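Local coordinates for hypothetical protein PH1109 (Pyrococcus horikoshii, PDB 2D59), which is of unknown function but has the Rossmann-like fold of the CoA-binding domain family, a parallel beta sheet flanked by helices, at residues 8-11 and 12-16; 16-19 and 20-24; 43-47 and 48-52; 132-135 and 136-140. All coordinates share one frame; numbering follows the deposited sequence.

Interaction 1: residues 8-11 and 12-16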
loop_
_atom_site.group_PDB
_atom_site.type_symbol
_atom_site.label_atom_id
_atom_site.label_comp_id
_atom_site.label_asym_id
_atom_site.label_seq_id
_atom_site.Cartn_x
_atom_site.Cartn_y
_atom_site.Cartn_z
ATOM N N ASP A 8 12.355 6.940 -1.571
ATOM C CA ASP A 8 12.047 7.461 -2.898
ATOM C C ASP A 8 12.487 8.922 -2.966
ATOM O O ASP A 8 12.795 9.530 -1.939
ATOM C CB ASP A 8 10.546 7.356 -3.184
ATOM C CG ASP A 8 9.717 8.199 -2.242
ATOM O OD1 ASP A 8 9.142 7.643 -1.280
ATOM O OD2 ASP A 8 9.647 9.426 -2.458
ATOM N N GLY A 9 12.513 9.484 -4.171
ATOM C CA GLY A 9 12.923 10.868 -4.327
ATOM C C GLY A 9 11.783 11.822 -4.635
ATOM O O GLY A 9 12.010 12.960 -5.047
ATOM N N LEU A 10 10.552 11.366 -4.429
ATOM C CA LEU A 10 9.379 12.190 -4.693
ATOM C C LEU A 10 9.263 13.350 -3.699
ATOM O O LEU A 10 9.783 13.288 -2.584
ATOM C CB LEU A 10 8.118 11.319 -4.636
ATOM C CG LEU A 10 8.136 10.054 -5.501
ATOM C CD1 LEU A 10 6.866 9.253 -5.258
ATOM C CD2 LEU A 10 8.257 10.425 -6.978
ATOM N N THR A 11 8.571 14.408 -4.112
ATOM C CA THR A 11 8.378 15.591 -3.279
ATOM C C THR A 11 7.078 15.483 -2.492
ATOM O O THR A 11 6.258 14.601 -2.756
ATOM C CB THR A 11 8.289 16.863 -4.138
ATOM O OG1 THR A 11 7.095 16.818 -4.931
ATOM C CG2 THR A 11 9.495 16.970 -5.059
ATOM N N ASP A 12 6.882 16.374 -1.526
ATOM C CA ASP A 12 5.652 16.343 -0.749
ATOM C C ASP A 12 4.464 16.542 -1.683
ATOM O O ASP A 12 3.381 16.013 -1.446
ATOM C CB ASP A 12 5.654 17.432 0.327
ATOM C CG ASP A 12 6.509 17.065 1.523
ATOM O OD1 ASP A 12 6.570 17.865 2.478
ATOM O OD2 ASP A 12 7.116 15.974 1.507
ATOM N N GLU A 13 4.681 17.301 -2.754
ATOM C CA GLU A 13 3.633 17.572 -3.730
ATOM C C GLU A 13 3.245 16.290 -4.463
ATOM O O GLU A 13 2.064 16.034 -4.708
ATOM C CB GLU A 13 4.118 18.612 -4.746
ATOM C CG GLU A 13 3.029 19.545 -5.237
ATOM C CD GLU A 13 2.660 20.595 -4.204
ATOM O OE1 GLU A 13 2.410 20.222 -3.039
ATOM O OE2 GLU A 13 2.618 21.794 -4.554
ATOM N N ASP A 14 4.248 15.491 -4.817
ATOM C CA ASP A 14 4.012 14.230 -5.515
ATOM C C ASP A 14 3.204 13.280 -4.647
ATOM O O ASP A 14 2.240 12.668 -5.107
ATOM C CB ASP A 14 5.331 13.543 -5.876
ATOM C CG ASP A 14 6.163 14.340 -6.864
ATOM O OD1 ASP A 14 5.588 14.895 -7.822
ATOM O OD2 ASP A 14 7.397 14.391 -6.690
ATOM N N ILE A 15 3.608 13.153 -3.386
ATOM C CA ILE A 15 2.921 12.252 -2.463
ATOM C C ILE A 15 1.491 12.708 -2.251
ATOM O O ILE A 15 0.561 11.897 -2.250
ATOM C CB ILE A 15 3.657 12.165 -1.098
ATOM C CG1 ILE A 15 4.974 11.412 -1.285
ATOM C CG2 ILE A 15 2.827 11.401 -0.079
ATOM C CD1 ILE A 15 5.834 11.939 -2.380
ATOM N N ARG A 16 1.317 14.010 -2.071
ATOM C CA ARG A 16 -0.009 14.571 -1.861
ATOM C C ARG A 16 -0.904 14.262 -3.062
ATOM O O ARG A 16 -2.095 13.980 -2.907
ATOM C CB ARG A 16 0.096 16.085 -1.655
ATOM C CG ARG A 16 -1.215 16.752 -1.310
ATOM C CD ARG A 16 -1.040 18.245 -1.058
ATOM N NE ARG A 16 -0.369 18.543 0.207
ATOM C CZ ARG A 16 0.818 19.136 0.309
ATOM N NH1 ARG A 16 1.347 19.371 1.504
ATOM N NH2 ARG A 16 1.484 19.492 -0.785
HETATM O O HOH W 1 8.907 14.197 0.486
#
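Thr11 and Asp14 form a capping box that starts helix 12-21, with Thr11 at the N-cap. Asp12 opens the helix with its CB turned from the loop, but a water links it back, donating to Asp12 OD2 (2.7 Å) and weakly to Leu10 O; the same carboxylate is salt-bridged to Arg139 of helix 133-141. Of the Glu13 side chain, CB comes nearest, 3.5 Å from Thr11 OG1, and the carboxylate runs off to a salt bridge with Arg16. Asp14 bends back over the loop, its CG opposite the carbonyl carbon (chi1 -64°), and closes the box in both directions. Asp14 N, a first-turn N-H, gains a side-chain acceptor in Thr11 OG1 at 3.1 Å, while Asp14 OD2 receives Thr11 N at 2.8 Å in an almost perfectly straight bond (179°). That donor meets OD2 on its anti side, 27° out of the carboxylate plane. Ile15, the buried member of the turn, meets the Leu10 side chain across the contact and reaches helix 133-141 at Glu136 and Leu140. Ahead of the cap, Asp8 makes an Asx turn, its OD2 accepting from Leu10 N at 2.9 Å through the anti lone pair.

Interaction 2: residues 16-19 and 20-24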
loop_
_atom_site.group_PDB
_atom_site.type_symbol
_atom_site.label_atom_id
_atom_site.label_comp_id
_atom_site.label_asym_id
_atom_site.label_seq_id
_atom_site.Cartn_x
_atom_site.Cartn_y
_atom_site.Cartn_z
ATOM N N ARG A 16 1.317 14.010 -2.071
ATOM C CA ARG A 16 -0.009 14.571 -1.861
ATOM C C ARG A 16 -0.904 14.262 -3.062
ATOM O O ARG A 16 -2.095 13.980 -2.907
ATOM C CB ARG A 16 0.096 16.085 -1.655
ATOM C CG ARG A 16 -1.215 16.752 -1.310
ATOM C CD ARG A 16 -1.040 18.245 -1.058
ATOM N NE ARG A 16 -0.369 18.543 0.207
ATOM C CZ ARG A 16 0.818 19.136 0.309
ATOM N NH1 ARG A 16 1.347 19.371 1.504
ATOM N NH2 ARG A 16 1.484 19.492 -0.785
ATOM N N GLU A 17 -0.323 14.316 -4.257
ATOM C CA GLU A 17 -1.055 14.029 -5.492
ATOM C C GLU A 17 -1.451 12.552 -5.543
ATOM O O GLU A 17 -2.571 12.209 -5.918
ATOM C CB GLU A 17 -0.189 14.379 -6.708
ATOM C CG GLU A 17 -0.757 13.914 -8.040
ATOM C CD GLU A 17 -2.031 14.640 -8.432
ATOM O OE1 GLU A 17 -2.601 14.299 -9.490
ATOM O OE2 GLU A 17 -2.461 15.551 -7.692
ATOM N N ILE A 18 -0.521 11.682 -5.161
ATOM C CA ILE A 18 -0.778 10.247 -5.150
ATOM C C ILE A 18 -1.927 9.917 -4.207
ATOM O O ILE A 18 -2.795 9.103 -4.526
ATOM C CB ILE A 18 0.475 9.465 -4.697
ATOM C CG1 ILE A 18 1.543 9.537 -5.787
ATOM C CG2 ILE A 18 0.131 8.018 -4.424
ATOM C CD1 ILE A 18 1.100 8.938 -7.111
ATOM N N LEU A 19 -1.916 10.543 -3.034
ATOM C CA LEU A 19 -2.949 10.318 -2.027
ATOM C C LEU A 19 -4.284 10.919 -2.448
ATOM O O LEU A 19 -5.342 10.528 -1.958
ATOM C CB LEU A 19 -2.516 10.936 -0.690
ATOM C CG LEU A 19 -1.338 10.293 0.041
ATOM C CD1 LEU A 19 -0.929 11.164 1.224
ATOM C CD2 LEU A 19 -1.732 8.905 0.522
ATOM N N THR A 20 -4.232 11.875 -3.365
ATOM C CA THR A 20 -5.443 12.535 -3.816
ATOM C C THR A 20 -6.084 11.855 -5.020
ATOM O O THR A 20 -7.300 11.668 -5.060
ATOM C CB THR A 20 -5.154 14.009 -4.164
ATOM O OG1 THR A 20 -4.657 14.682 -3.000
ATOM C CG2 THR A 20 -6.417 14.705 -4.641
ATOM N N ARG A 21 -5.265 11.470 -5.990
ATOM C CA ARG A 21 -5.780 10.844 -7.202
ATOM C C ARG A 21 -6.106 9.357 -7.117
ATOM O O ARG A 21 -7.023 8.888 -7.787
ATOM C CB ARG A 21 -4.808 11.091 -8.354
ATOM C CG ARG A 21 -4.615 12.566 -8.668
ATOM C CD ARG A 21 -5.936 13.243 -9.024
ATOM N NE ARG A 21 -5.773 14.658 -9.352
ATOM C CZ ARG A 21 -5.338 15.585 -8.503
ATOM N NH1 ARG A 21 -5.017 15.252 -7.260
ATOM N NH2 ARG A 21 -5.228 16.847 -8.895
ATOM N N TYR A 22 -5.370 8.617 -6.295
ATOM C CA TYR A 22 -5.610 7.184 -6.169
ATOM C C TYR A 22 -6.311 6.827 -4.861
ATOM O O TYR A 22 -5.751 6.983 -3.774
ATOM C CB TYR A 22 -4.287 6.425 -6.285
ATOM C CG TYR A 22 -3.549 6.708 -7.576
ATOM C CD1 TYR A 22 -4.130 6.420 -8.812
ATOM C CD2 TYR A 22 -2.273 7.274 -7.563
ATOM C CE1 TYR A 22 -3.460 6.690 -10.005
ATOM C CE2 TYR A 22 -1.595 7.547 -8.750
ATOM C CZ TYR A 22 -2.194 7.254 -9.965
ATOM O OH TYR A 22 -1.528 7.524 -11.140
ATOM N N LYS A 23 -7.546 6.344 -4.981
ATOM C CA LYS A 23 -8.344 5.959 -3.824
ATOM C C LYS A 23 -8.526 4.446 -3.721
ATOM O O LYS A 23 -9.043 3.958 -2.720
ATOM C CB LYS A 23 -9.723 6.622 -3.887
ATOM C CG LYS A 23 -9.685 8.139 -3.936
ATOM C CD LYS A 23 -8.993 8.715 -2.711
ATOM C CE LYS A 23 -8.962 10.235 -2.762
ATOM N NZ LYS A 23 -8.255 10.823 -1.587
ATOM N N LYS A 24 -8.111 3.716 -4.754
ATOM C CA LYS A 24 -8.244 2.258 -4.773
ATOM C C LYS A 24 -6.966 1.632 -4.224
ATOM O O LYS A 24 -5.959 1.520 -4.932
ATOM C CB LYS A 24 -8.486 1.770 -6.205
ATOM C CG LYS A 24 -9.564 2.539 -6.952
ATOM C CD LYS A 24 -10.942 2.329 -6.352
ATOM C CE LYS A 24 -11.455 0.925 -6.622
ATOM N NZ LYS A 24 -12.850 0.755 -6.133
HETATM O O HOH W 2 -3.092 6.950 -2.697
#
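The Arg21 guanidinium carries the Glu17 carboxylate over one face, and the Tyr22 ring takes Ile18 CD1 at its edge; both are i to i+4 pairs at the C-terminal end of helix 12-21, Tyr22 being the residue just past it. The carboxylate and guanidinium planes stand 57° apart. Glu17 OE2 lies over the guanidinium face while forming a salt bridge to Arg21 NH1 at 2.6 Å. Glu17 OE1 lies over the middle of the group, although its exact place is doubtful because it crowds Arg21 CG. Bends at chi2 in both chains (67° in Glu17, -58° in Arg21) fold the two ends together. Ile18 CD1 stays in the ring plane of Tyr22 and comes 3.4 Å from Tyr22 CE2; both side chains also rest on Val104 of strand 104-107. Behind them the backbone bonding weakens at Thr20. Arg21 N still makes a regular bond to Glu17 O, whereas Thr20 N has only weak bonds, to Arg16 O and Glu17 O. Arg16 O is instead held firmly by the Thr20 hydroxyl, OG1 to O 2.7 Å. Tyr22 is the first residue to leave helical geometry, but its N keeps Ile18 O at 3.2 Å, and one water donates to both Ile18 O (2.8 Å) and Tyr22 O. At the exit, Leu19 O is shared between the hydroxyl of Tyr50 and a lysine that doubles back over the helix end: Lys23 NZ reaches Leu19 O at 3.0 Å, in the carbonyl plane.

Interaction 3: residues 43-47 and 48-52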
loop_
_atom_site.group_PDB
_atom_site.type_symbol
_atom_site.label_atom_id
_atom_site.label_comp_id
_atom_site.label_asym_id
_atom_site.label_seq_id
_atom_site.Cartn_x
_atom_site.Cartn_y
_atom_site.Cartn_z
ATOM N N LYS A 43 -7.400 1.197 9.086
ATOM C CA LYS A 43 -8.517 1.819 9.782
ATOM C C LYS A 43 -8.580 3.305 9.432
ATOM O O LYS A 43 -9.649 3.842 9.144
ATOM C CB LYS A 43 -8.356 1.636 11.293
ATOM C CG LYS A 43 -9.508 2.187 12.118
ATOM C CD LYS A 43 -9.288 1.919 13.600
ATOM C CE LYS A 43 -10.396 2.518 14.448
ATOM N NZ LYS A 43 -10.160 2.271 15.897
ATOM N N TYR A 44 -7.421 3.954 9.448
ATOM C CA TYR A 44 -7.325 5.377 9.136
ATOM C C TYR A 44 -7.768 5.652 7.701
ATOM O O TYR A 44 -8.522 6.596 7.444
ATOM C CB TYR A 44 -5.881 5.851 9.351
ATOM C CG TYR A 44 -5.644 7.306 9.010
ATOM C CD1 TYR A 44 -5.388 7.702 7.698
ATOM C CD2 TYR A 44 -5.694 8.288 10.000
ATOM C CE1 TYR A 44 -5.188 9.046 7.378
ATOM C CE2 TYR A 44 -5.497 9.631 9.691
ATOM C CZ TYR A 44 -5.247 10.002 8.381
ATOM O OH TYR A 44 -5.071 11.334 8.072
ATOM N N LEU A 45 -7.304 4.828 6.766
ATOM C CA LEU A 45 -7.665 5.006 5.362
ATOM C C LEU A 45 -9.168 4.847 5.145
ATOM O O LEU A 45 -9.779 5.616 4.408
ATOM C CB LEU A 45 -6.897 4.015 4.483
ATOM C CG LEU A 45 -5.378 4.212 4.439
ATOM C CD1 LEU A 45 -4.732 3.082 3.659
ATOM C CD2 LEU A 45 -5.055 5.560 3.801
ATOM N N LEU A 46 -9.770 3.852 5.790
ATOM C CA LEU A 46 -11.202 3.646 5.644
ATOM C C LEU A 46 -11.947 4.863 6.177
ATOM O O LEU A 46 -12.930 5.307 5.586
ATOM C CB LEU A 46 -11.643 2.393 6.409
ATOM C CG LEU A 46 -11.220 1.054 5.805
ATOM C CD1 LEU A 46 -11.587 -0.080 6.755
ATOM C CD2 LEU A 46 -11.902 0.859 4.460
ATOM N N GLU A 47 -11.467 5.399 7.295
ATOM C CA GLU A 47 -12.095 6.558 7.910
ATOM C C GLU A 47 -11.897 7.823 7.082
ATOM O O GLU A 47 -12.578 8.822 7.301
ATOM C CB GLU A 47 -11.551 6.761 9.328
ATOM C CG GLU A 47 -11.975 5.660 10.295
ATOM C CD GLU A 47 -11.241 5.709 11.620
ATOM O OE1 GLU A 47 -11.560 4.887 12.506
ATOM O OE2 GLU A 47 -10.343 6.563 11.778
ATOM N N HIS A 48 -10.986 7.772 6.117
ATOM C CA HIS A 48 -10.740 8.932 5.275
ATOM C C HIS A 48 -11.152 8.772 3.813
ATOM O O HIS A 48 -10.552 9.356 2.906
ATOM C CB HIS A 48 -9.282 9.371 5.406
ATOM C CG HIS A 48 -9.002 10.097 6.686
ATOM N ND1 HIS A 48 -8.805 9.449 7.885
ATOM C CD2 HIS A 48 -8.974 11.423 6.962
ATOM C CE1 HIS A 48 -8.669 10.346 8.849
ATOM N NE2 HIS A 48 -8.769 11.548 8.315
ATOM N N GLY A 49 -12.187 7.961 3.601
ATOM C CA GLY A 49 -12.745 7.766 2.273
ATOM C C GLY A 49 -12.096 6.866 1.246
ATOM O O GLY A 49 -12.574 6.792 0.112
ATOM N N TYR A 50 -11.018 6.184 1.610
ATOM C CA TYR A 50 -10.356 5.302 0.662
ATOM C C TYR A 50 -11.085 3.973 0.479
ATOM O O TYR A 50 -11.759 3.489 1.392
ATOM C CB TYR A 50 -8.916 5.036 1.108
ATOM C CG TYR A 50 -8.011 6.239 0.965
ATOM C CD1 TYR A 50 -7.976 7.234 1.941
ATOM C CD2 TYR A 50 -7.213 6.398 -0.167
ATOM C CE1 TYR A 50 -7.166 8.359 1.790
ATOM C CE2 TYR A 50 -6.402 7.517 -0.328
ATOM C CZ TYR A 50 -6.383 8.491 0.651
ATOM O OH TYR A 50 -5.586 9.601 0.484
ATOM N N ASP A 51 -10.975 3.411 -0.722
ATOM C CA ASP A 51 -11.563 2.104 -1.029
ATOM C C ASP A 51 -10.413 1.149 -0.739
ATOM O O ASP A 51 -9.471 1.048 -1.526
ATOM C CB ASP A 51 -11.956 2.008 -2.507
ATOM C CG ASP A 51 -13.261 2.721 -2.821
ATOM O OD1 ASP A 51 -13.575 2.889 -4.020
ATOM O OD2 ASP A 51 -13.980 3.101 -1.878
ATOM N N VAL A 52 -10.479 0.460 0.396
ATOM C CA VAL A 52 -9.406 -0.439 0.792
ATOM C C VAL A 52 -9.774 -1.912 0.683
ATOM O O VAL A 52 -10.746 -2.370 1.281
ATOM C CB VAL A 52 -8.957 -0.146 2.245
ATOM C CG1 VAL A 52 -7.698 -0.933 2.578
ATOM C CG2 VAL A 52 -8.709 1.351 2.421
HETATM O O HOH W 3 -13.624 4.316 3.129
#
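Tyr44 and His48 lie nearly flat on each other in an offset stack, ring centroids 4.0 Å apart and planes at 19°, with His48 ND1 over the middle of the tyrosine ring. The same nitrogen donates to Tyr44 O at 2.9 Å, and that oxygen lies close to the imidazole plane, so stack and bond together fix the rotation of the histidine. Glu47 O covers the imidazole face opposite the tyrosine. On the inner side, Leu45 presents CD2 as a knob to the Tyr50 ring: the methyl sits over the face, toward the rim, 4.1 Å from the centroid, a CH-pi contact. Leu45 CB and Leu46 CD2 make a shallow notch that Val52 CG2 enters, 3.8 Å from each. The hydroxyls of Tyr44 and Tyr50 find their partners outside this contact, in His137 and Leu19. Leu45 O is gripped from opposite faces of its plane, by His48 N at 3.0 Å and by Tyr50 N at 3.1 Å. Gly49 N adds a weak bond to Leu46 O, and a water donates to Leu46 O and Tyr50 O. With Gly49 at positive phi (78°) as C-prime residue, this is a Schellman motif, ending the helix of the beta-alpha-beta unit 24-28, 37-47, 51-55 of the Rossmann-like sheet and sending the chain into strand 51-55.

Interaction 4: residues 132-135 and 136-140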
loop_
_atom_site.group_PDB
_atom_site.type_symbol
_atom_site.label_atom_id
_atom_site.label_comp_id
_atom_site.label_asym_id
_atom_site.label_seq_id
_atom_site.Cartn_x
_atom_site.Cartn_y
_atom_site.Cartn_z
ATOM N N CYS A 132 4.717 6.093 5.403
ATOM C CA CYS A 132 3.488 5.450 5.838
ATOM C C CYS A 132 2.319 6.216 5.231
ATOM O O CYS A 132 2.273 7.442 5.320
ATOM C CB CYS A 132 3.389 5.475 7.362
ATOM S SG CYS A 132 1.807 4.886 7.993
ATOM N N MET A 133 1.376 5.510 4.611
ATOM C CA MET A 133 0.235 6.188 3.997
ATOM C C MET A 133 -0.526 7.066 4.983
ATOM O O MET A 133 -0.977 8.154 4.629
ATOM C CB MET A 133 -0.719 5.180 3.348
ATOM C CG MET A 133 -0.178 4.567 2.059
ATOM S SD MET A 133 -1.475 3.798 1.052
ATOM C CE MET A 133 -2.183 5.270 0.236
ATOM N N MET A 134 -0.668 6.600 6.219
ATOM C CA MET A 134 -1.370 7.375 7.232
ATOM C C MET A 134 -0.573 8.606 7.649
ATOM O O MET A 134 -1.113 9.714 7.708
ATOM C CB MET A 134 -1.642 6.519 8.467
ATOM C CG MET A 134 -2.219 7.313 9.618
ATOM S SD MET A 134 -2.645 6.263 11.013
ATOM C CE MET A 134 -1.049 6.020 11.744
ATOM N N ARG A 135 0.707 8.403 7.954
ATOM C CA ARG A 135 1.572 9.497 8.367
ATOM C C ARG A 135 1.614 10.583 7.297
ATOM O O ARG A 135 1.490 11.772 7.600
ATOM C CB ARG A 135 2.991 8.988 8.623
ATOM C CG ARG A 135 3.843 9.954 9.433
ATOM C CD ARG A 135 4.110 9.403 10.829
ATOM N NE ARG A 135 5.191 8.420 10.829
ATOM C CZ ARG A 135 5.489 7.634 11.860
ATOM N NH1 ARG A 135 6.495 6.776 11.771
ATOM N NH2 ARG A 135 4.774 7.697 12.976
ATOM N N GLU A 136 1.800 10.168 6.048
ATOM C CA GLU A 136 1.861 11.116 4.937
ATOM C C GLU A 136 0.535 11.848 4.771
ATOM O O GLU A 136 0.505 13.065 4.557
ATOM C CB GLU A 136 2.222 10.388 3.637
ATOM C CG GLU A 136 3.636 9.830 3.590
ATOM C CD GLU A 136 4.687 10.886 3.873
ATOM O OE1 GLU A 136 5.051 11.064 5.052
ATOM O OE2 GLU A 136 5.140 11.545 2.913
ATOM N N HIS A 137 -0.569 11.116 4.874
ATOM C CA HIS A 137 -1.873 11.740 4.729
ATOM C C HIS A 137 -2.079 12.781 5.822
ATOM O O HIS A 137 -2.481 13.913 5.551
ATOM C CB HIS A 137 -2.975 10.682 4.782
ATOM C CG HIS A 137 -4.334 11.213 4.450
ATOM N ND1 HIS A 137 -5.101 11.912 5.355
ATOM C CD2 HIS A 137 -5.053 11.165 3.304
ATOM C CE1 HIS A 137 -6.236 12.270 4.782
ATOM N NE2 HIS A 137 -6.232 11.830 3.537
ATOM N N GLU A 138 -1.785 12.401 7.059
ATOM C CA GLU A 138 -1.940 13.315 8.182
ATOM C C GLU A 138 -1.141 14.604 8.026
ATOM O O GLU A 138 -1.679 15.697 8.207
ATOM C CB GLU A 138 -1.520 12.630 9.487
ATOM C CG GLU A 138 -2.542 11.653 10.040
ATOM C CD GLU A 138 -2.056 10.954 11.298
ATOM O OE1 GLU A 138 -2.881 10.307 11.978
ATOM O OE2 GLU A 138 -0.848 11.045 11.602
ATOM N N ARG A 139 0.140 14.482 7.690
ATOM C CA ARG A 139 0.986 15.666 7.568
ATOM C C ARG A 139 0.825 16.469 6.281
ATOM O O ARG A 139 1.084 17.672 6.266
ATOM C CB ARG A 139 2.460 15.282 7.753
ATOM C CG ARG A 139 3.109 14.642 6.547
ATOM C CD ARG A 139 4.556 14.238 6.838
ATOM N NE ARG A 139 5.219 13.770 5.627
ATOM C CZ ARG A 139 5.711 14.570 4.684
ATOM N NH1 ARG A 139 6.285 14.051 3.607
ATOM N NH2 ARG A 139 5.659 15.888 4.833
ATOM N N LEU A 140 0.387 15.822 5.206
ATOM C CA LEU A 140 0.231 16.521 3.934
ATOM C C LEU A 140 -1.181 16.998 3.629
ATOM O O LEU A 140 -1.361 18.008 2.944
ATOM C CB LEU A 140 0.720 15.636 2.787
ATOM C CG LEU A 140 2.201 15.252 2.827
ATOM C CD1 LEU A 140 2.497 14.222 1.745
ATOM C CD2 LEU A 140 3.059 16.493 2.635
HETATM O O HOH W 4 5.491 8.581 6.366
HETATM O O HOH W 5 1.964 12.627 10.380
#
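Glu136, His137, Glu138 and Arg139 donate their backbone N-H groups to the carbonyls of Cys132, Met133, Met134 and Arg135 in turn, four i to i+4 bonds that make the opening turns of helix 133-141. Cys132 is the N-cap: its SG accepts from Arg135 N, a weak bond at 3.7 Å. Glu136 CG, set beside its backbone N by chi1 (-68°), lies 3.2 Å from Cys132 O, and the bend at chi2 turns the carboxylate to the capped end, where a water accepts from Cys132 N and donates to Glu136 OE1. Met134 and Glu138 run side by side in the same direction, Met134 CG 3.9 Å from Glu138 OE1, and both lean on Tyr44 of helix 37-47. His137, on the buried side, has its ND1 hydrogen-bonded to the hydroxyl of that tyrosine. Arg139 holds Glu136 side-on, one nitrogen to each oxygen. Arg139 NE meets Glu136 OE1 at 2.8 Å, above the carboxylate plane but in the plane of the guanidinium; Arg139 NH1 takes Glu136 OE2 at 2.8 Å from the syn side. Each group has a second ionic partner, Asp12 for the arginine and Arg131 for the glutamate, so the pair belongs to a wider charge network. Leu140 CG covers one face of the Arg139 guanidinium, 4.0 Å above its plane.

How the interactions relate
Interactions 1 and 2 are the two ends of helix 12-21 and share Arg16; their centres lie 11 Å apart. Interaction 4 touches both. Asp12 OD2 meets Arg139 NH1 at 3.0 Å, Arg16 NE probably bonds Leu140 O at 3.0 Å, and Leu19 packs on Met133 and His137. Interactions 2 and 3 meet where Tyr50 OH reaches Leu19 O (2.6 Å) and Asp51 N reaches Lys23 O (2.8 Å), the latter at the start of the neighbouring strands 24-28 and 51-55. His137 ND1 and Tyr44 OH, 2.8 Å apart, join interactions 3 and 4. Interactions 1 and 3 do not touch, their centres being about 20 Å apart.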